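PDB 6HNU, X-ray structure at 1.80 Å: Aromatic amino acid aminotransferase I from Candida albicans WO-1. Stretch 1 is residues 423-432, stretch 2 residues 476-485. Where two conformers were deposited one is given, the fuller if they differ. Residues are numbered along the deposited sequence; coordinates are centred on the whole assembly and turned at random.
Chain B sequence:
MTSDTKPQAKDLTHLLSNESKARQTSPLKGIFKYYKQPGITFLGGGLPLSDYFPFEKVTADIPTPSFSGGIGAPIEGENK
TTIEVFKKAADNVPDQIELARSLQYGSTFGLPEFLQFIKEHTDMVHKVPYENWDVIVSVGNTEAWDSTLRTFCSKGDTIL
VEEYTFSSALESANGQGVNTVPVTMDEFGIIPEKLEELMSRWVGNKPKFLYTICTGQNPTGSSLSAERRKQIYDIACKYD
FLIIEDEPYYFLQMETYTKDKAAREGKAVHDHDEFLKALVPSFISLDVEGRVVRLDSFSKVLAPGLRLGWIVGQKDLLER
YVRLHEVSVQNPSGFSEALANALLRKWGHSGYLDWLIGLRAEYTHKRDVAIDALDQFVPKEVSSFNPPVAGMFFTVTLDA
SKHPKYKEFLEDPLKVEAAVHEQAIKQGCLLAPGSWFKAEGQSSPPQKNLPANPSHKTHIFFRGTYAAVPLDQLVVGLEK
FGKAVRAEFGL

Stretch 1 423-432: QAIKQGCLLA
Stretch 2 476-485: VGLEKFGKAV

What backbone shapes meet here, and in what register? Stretch 2 is helical throughout, from Val476 to Val485, its i to i+4 bonds running from Lys480 N to Val476 O (3.1 Å) through Val485 N to Phe481 O (3.0 Å). Stretch 1 brings in the last turn of a helix that begins earlier in the chain, turns at Gly428 and leaves as an extended segment through Cys429 (phi/psi -145/146) and Leu430 (-129/127). The chains pass in opposite senses: the CA atoms of Cys429 and Gly477 lie 5.2 Å apart, those of Gln427 and Lys480 5.5 Å, and those of Ala424 and Ala484 5.0 Å. Gly428, at 92/33, closes a Schellman motif, with Cys429 N bonded to Ala424 O (3.0 Å) and Gly428 N to Ile425 O (2.9 Å).

How does the start of stretch 2 receive the strand? Cys429, in the t rotamer (chi1 171°), brings its SG to 3.2 Å from Gly477 O. That oxygen already accepts from Phe481 N at 3.0 Å within its own helix.

What does Lys480 do at the turn? Its CA-to-CB bond points toward stretch 1, and the chain, m at chi1 and t from chi2 to chi4, runs extended past the end of the other helix. Its CD packs 3.1 Å from Gln427 O, a tight contact of carbon against carbonyl, while CB lies 4.1 Å from Cys429 CB. The amine reaches a water: Lys480 NZ donates to it at 2.8 Å, and the water donates to Gly428 O at 2.6 Å, bridging the two stretches. Gly428 suits this place twice over, since positive phi favours glycine and an ideal CB there would come within a tight 3.5 Å of Lys480 CD.

Where is the apolar part of the contact? It gathers about Phe481, whose CB lies 4.3 Å from Cys429 SG and whose t rotamer (chi1 -173°, chi2 73°) sets the ring beside Ala424 and Leu431. Leu431, at chi1 -81° (m) and chi2 76° (p), places CD2 over one face of the ring and CD1 3.9 Å from Phe481 CD1; Ala424 CB approaches the same Phe481 CD1 obliquely at 4.0 Å.

How does the far end of stretch 2 close against the helix? Lys483 starts toward stretch 1, its CD passing 3.5 Å from Gln427 OE1, but the end of its side chain leads away. Ala484 is small enough for close backbone approach: its CB is 3.4 Å from Ala424 N and 3.7 Å from Gln427 CG, while Gln423 CG sits 3.5 Å from Ala484 O. Gln427 (chi1 and chi2 both m) and Gln423 (t, p) are tied together by a hydrogen bond from Gln427 NE2 to Gln423 OE1, 2.9 Å at 162°.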

# COMPACT_ATOMS: atom_id res chain seq x y z
N GLN B 423 -34.23 15.05 -12.56
CA GLN B 423 -35.62 14.79 -12.11
C GLN B 423 -35.61 13.83 -10.90
O GLN B 423 -36.28 14.13 -9.91
CB GLN B 423 -36.47 14.24 -13.27
CG GLN B 423 -37.93 14.02 -12.87
CD GLN B 423 -38.72 15.30 -12.73
OE1 GLN B 423 -39.41 15.53 -11.75
NE2 GLN B 423 -38.63 16.16 -13.74
N ALA B 424 -34.87 12.73 -10.98
CA ALA B 424 -34.64 11.79 -9.85
C ALA B 424 -34.26 12.57 -8.60
O ALA B 424 -34.90 12.36 -7.54
CB ALA B 424 -33.56 10.78 -10.21
N ILE B 425 -33.24 13.43 -8.70
CA ILE B 425 -32.74 14.21 -7.54
C ILE B 425 -33.88 15.09 -7.02
O ILE B 425 -34.12 15.11 -5.81
CB ILE B 425 -31.47 15.01 -7.89
CG1 ILE B 425 -30.25 14.11 -8.00
CG2 ILE B 425 -31.23 16.10 -6.87
CD1 ILE B 425 -29.21 14.59 -8.96
N LYS B 426 -34.59 15.77 -7.92
CA LYS B 426 -35.76 16.60 -7.53
C LYS B 426 -36.82 15.72 -6.83
O LYS B 426 -37.44 16.19 -5.90
CB LYS B 426 -36.29 17.33 -8.77
CG LYS B 426 -37.44 18.29 -8.50
CD LYS B 426 -38.13 18.78 -9.76
CE LYS B 426 -39.36 19.62 -9.47
NZ LYS B 426 -40.43 19.32 -10.45
N GLN B 427 -37.03 14.47 -7.25
CA GLN B 427 -38.00 13.55 -6.61
C GLN B 427 -37.44 12.97 -5.30
O GLN B 427 -38.22 12.28 -4.62
CB GLN B 427 -38.37 12.41 -7.56
CG GLN B 427 -39.11 12.84 -8.83
CD GLN B 427 -40.45 13.51 -8.58
OE1 GLN B 427 -41.17 13.19 -7.64
NE2 GLN B 427 -40.79 14.44 -9.47
N GLY B 428 -36.16 13.21 -4.96
CA GLY B 428 -35.53 12.77 -3.70
C GLY B 428 -34.82 11.41 -3.78
O GLY B 428 -34.78 10.69 -2.75
N CYS B 429 -34.24 11.04 -4.93
CA CYS B 429 -33.46 9.77 -5.06
C CYS B 429 -32.29 9.99 -6.02
O CYS B 429 -32.44 10.77 -7.00
CB CYS B 429 -34.37 8.66 -5.60
SG CYS B 429 -33.58 7.10 -6.09
N LEU B 430 -31.18 9.32 -5.75
CA LEU B 430 -29.99 9.45 -6.62
C LEU B 430 -29.46 8.08 -7.04
O LEU B 430 -29.21 7.21 -6.16
CB LEU B 430 -28.94 10.28 -5.88
CG LEU B 430 -27.76 10.66 -6.76
CD1 LEU B 430 -27.31 12.08 -6.49
CD2 LEU B 430 -26.63 9.66 -6.58
N LEU B 431 -29.31 7.90 -8.35
CA LEU B 431 -28.59 6.79 -8.98
C LEU B 431 -27.42 7.36 -9.78
O LEU B 431 -27.39 8.59 -10.03
CB LEU B 431 -29.57 5.98 -9.84
CG LEU B 431 -30.44 4.98 -9.08
CD1 LEU B 431 -31.55 5.68 -8.32
CD2 LEU B 431 -31.02 3.93 -10.00
N ALA B 432 -26.46 6.52 -10.12
CA ALA B 432 -25.27 6.90 -10.91
C ALA B 432 -25.58 6.81 -12.39
O ALA B 432 -25.88 5.74 -12.91
CB ALA B 432 -24.13 6.01 -10.50
N VAL B 476 -38.55 3.10 -1.02
CA VAL B 476 -38.88 4.56 -1.08
C VAL B 476 -38.14 5.15 -2.28
O VAL B 476 -38.79 5.84 -3.12
CB VAL B 476 -38.49 5.28 0.23
CG1 VAL B 476 -38.47 6.80 0.06
CG2 VAL B 476 -39.40 4.91 1.40
N GLY B 477 -36.83 4.92 -2.34
CA GLY B 477 -35.95 5.50 -3.37
C GLY B 477 -36.45 5.17 -4.75
O GLY B 477 -36.59 6.09 -5.57
N LEU B 478 -36.76 3.89 -4.98
CA LEU B 478 -37.06 3.37 -6.33
C LEU B 478 -38.47 3.76 -6.75
O LEU B 478 -38.72 3.85 -7.97
CB LEU B 478 -36.85 1.86 -6.26
CG LEU B 478 -35.37 1.47 -6.23
CD1 LEU B 478 -35.26 -0.03 -6.36
CD2 LEU B 478 -34.62 2.15 -7.37
N GLU B 479 -39.35 4.01 -5.78
CA GLU B 479 -40.69 4.59 -6.07
C GLU B 479 -40.46 6.01 -6.59
O GLU B 479 -40.99 6.33 -7.65
CB GLU B 479 -41.61 4.55 -4.85
CG GLU B 479 -42.89 5.35 -5.06
CD GLU B 479 -44.04 4.97 -4.14
OE1 GLU B 479 -43.83 4.91 -2.92
OE2 GLU B 479 -45.15 4.74 -4.67
N LYS B 480 -39.63 6.79 -5.91
CA LYS B 480 -39.29 8.17 -6.33
C LYS B 480 -38.63 8.12 -7.71
O LYS B 480 -38.90 9.05 -8.50
CB LYS B 480 -38.49 8.88 -5.24
CG LYS B 480 -39.29 9.20 -3.99
CD LYS B 480 -38.51 9.81 -2.85
CE LYS B 480 -39.42 10.22 -1.70
NZ LYS B 480 -38.67 10.49 -0.45
N PHE B 481 -37.87 7.07 -8.05
CA PHE B 481 -37.16 6.96 -9.35
C PHE B 481 -38.19 6.67 -10.45
O PHE B 481 -38.11 7.25 -11.54
CB PHE B 481 -36.07 5.89 -9.34
CG PHE B 481 -35.23 5.89 -10.59
CD1 PHE B 481 -34.30 6.89 -10.82
CD2 PHE B 481 -35.42 4.95 -11.57
CE1 PHE B 481 -33.54 6.90 -11.98
CE2 PHE B 481 -34.68 4.97 -12.74
CZ PHE B 481 -33.74 5.95 -12.94
N GLY B 482 -39.12 5.77 -10.16
CA GLY B 482 -40.25 5.48 -11.05
C GLY B 482 -41.01 6.76 -11.40
O GLY B 482 -41.29 6.96 -12.59
N LYS B 483 -41.31 7.59 -10.40
CA LYS B 483 -42.03 8.89 -10.58
C LYS B 483 -41.22 9.79 -11.53
O LYS B 483 -41.82 10.46 -12.39
CB LYS B 483 -42.10 9.73 -9.31
CG LYS B 483 -43.14 9.36 -8.28
CD LYS B 483 -43.45 10.54 -7.37
CE LYS B 483 -43.43 10.20 -5.89
NZ LYS B 483 -44.64 9.44 -5.49
N ALA B 484 -39.90 9.85 -11.31
CA ALA B 484 -38.99 10.72 -12.07
C ALA B 484 -39.01 10.27 -13.53
O ALA B 484 -39.12 11.16 -14.43
CB ALA B 484 -37.61 10.71 -11.44
N VAL B 485 -39.01 8.96 -13.78
CA VAL B 485 -39.05 8.43 -15.18
C VAL B 485 -40.44 8.75 -15.77
O VAL B 485 -40.48 9.18 -16.94
CB VAL B 485 -38.72 6.93 -15.28
CG1 VAL B 485 -38.89 6.39 -16.70
CG2 VAL B 485 -37.29 6.66 -14.81
O HOH W 1 -35.87 10.01 -0.46